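Side-chain contact in possible TctC subunit of the Tripartite Tricarboxylate Transport(TTT) Family (Rhodopseudomonas palustris, PDB 6HKE), which binds malate as the periplasmic substrate-binding protein of a tripartite tricarboxylate transporter, probably delivering this C4-dicarboxylate for high-affinity uptake: residues P123-L126 / S127-A130. The protein carries 2 engineered substitutions. Sequence-based numbering, arbitrary orientation.
Sequences PKDL and SEFA
Ser127, in the first turn of helix 126-136, sets its CB 3.1 Å from Asp125 OD1, the carboxylate oxygen that caps the helix. That cap is made one residue on: Glu128 N donates to Asp125 OD1 at 3.2 Å, a nearly straight bond (166°) that meets the oxygen almost along its C-O axis. Asp125 is the N-cap, and its CG sits between the backbone N and the carbonyl carbon (chi1 61°), which turns OD1 forward onto the amide of the first helical turn. The Glu128 side chain reaches back past the N-cap to the loop. It runs extended beyond CG, and OE1 accepts from Lys124 N at 2.6 Å, on the anti side and 30° out of the carboxylate plane. OE2 faces Lys124 NZ in a long salt bridge of 3.8 Å, the lysine bending its chain at chi3 and chi4. Were Glu128 cut back to an alanine, Lys124 N would probably lose its carboxylate acceptor and the ammonium this partner, leaving the loop freer to move. At Phe129 the contact turns apolar on the side chain: Pro123 CB lies 3.9 Å from Phe129 CB, while Phe129 N binds Asp125 O at 2.9 Å. The ring leads away from the loop to meet Tyr188 edge-to-face, and Tyr208 and Leu162 also touch it. Ala130 N closes the turn on Leu126 O at 3.0 Å, and Leu126 itself packs on Leu115 and Val209. Loop and helix are thus tied together well away from the malate pocket. Both carboxylates would probably interact favourably with the helix dipole; Asp125 OD2 and Glu128 OE2, like charges 4.6 Å apart, should repel, and Lys124, paired with Glu128, is likely to offset part of that negative charge.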
# COMPACT_ATOMS: atom_id res chain seq x y z
N PRO A 123 -26.24 -0.00 1.17
CA PRO A 123 -26.13 -1.25 0.42
C PRO A 123 -25.64 -2.38 1.36
O PRO A 123 -24.82 -2.12 2.22
CB PRO A 123 -25.13 -0.93 -0.69
CG PRO A 123 -25.13 0.58 -0.77
CD PRO A 123 -25.35 1.04 0.65
N LYS A 124 -26.16 -3.59 1.20
CA LYS A 124 -25.81 -4.73 2.08
C LYS A 124 -24.85 -5.67 1.35
O LYS A 124 -24.15 -6.43 2.04
CB LYS A 124 -27.10 -5.41 2.57
CG LYS A 124 -27.93 -4.53 3.49
CD LYS A 124 -29.02 -5.26 4.25
CE LYS A 124 -30.36 -4.56 4.19
NZ LYS A 124 -30.94 -4.59 2.83
N ASP A 125 -24.79 -5.59 0.01
CA ASP A 125 -23.84 -6.39 -0.81
C ASP A 125 -23.44 -5.57 -2.04
O ASP A 125 -23.89 -4.40 -2.15
CB ASP A 125 -24.45 -7.75 -1.16
CG ASP A 125 -25.73 -7.64 -1.97
OD1 ASP A 125 -25.75 -6.87 -2.95
OD2 ASP A 125 -26.69 -8.32 -1.61
N LEU A 126 -22.62 -6.15 -2.92
CA LEU A 126 -21.94 -5.43 -4.03
C LEU A 126 -22.95 -5.08 -5.13
O LEU A 126 -22.79 -4.00 -5.77
CB LEU A 126 -20.80 -6.28 -4.57
CG LEU A 126 -19.86 -5.54 -5.51
CD1 LEU A 126 -18.97 -4.57 -4.73
CD2 LEU A 126 -19.02 -6.50 -6.33
N SER A 127 -23.93 -5.97 -5.37
CA SER A 127 -25.14 -5.71 -6.20
C SER A 127 -25.75 -4.36 -5.82
O SER A 127 -25.74 -3.45 -6.65
CB SER A 127 -26.15 -6.82 -6.03
OG SER A 127 -25.72 -7.99 -6.72
N GLU A 128 -26.30 -4.25 -4.61
CA GLU A 128 -26.93 -3.02 -4.08
C GLU A 128 -25.93 -1.86 -4.10
O GLU A 128 -26.34 -0.72 -4.34
CB GLU A 128 -27.41 -3.22 -2.64
CG GLU A 128 -28.57 -4.19 -2.49
CD GLU A 128 -29.00 -4.42 -1.04
OE1 GLU A 128 -28.36 -3.83 -0.14
OE2 GLU A 128 -29.97 -5.19 -0.82
N PHE A 129 -24.65 -2.16 -3.83
CA PHE A 129 -23.59 -1.13 -3.72
C PHE A 129 -23.44 -0.38 -5.05
O PHE A 129 -23.38 0.86 -5.01
CB PHE A 129 -22.28 -1.77 -3.26
CG PHE A 129 -21.14 -0.79 -3.21
CD1 PHE A 129 -20.50 -0.40 -4.37
CD2 PHE A 129 -20.75 -0.22 -2.00
CE1 PHE A 129 -19.46 0.52 -4.32
CE2 PHE A 129 -19.70 0.69 -1.96
CZ PHE A 129 -19.07 1.06 -3.12
N ALA A 130 -23.38 -1.10 -6.17
CA ALA A 130 -23.26 -0.55 -7.53
C ALA A 130 -24.48 0.33 -7.85
O ALA A 130 -24.28 1.44 -8.39
CB ALA A 130 -23.11 -1.67 -8.53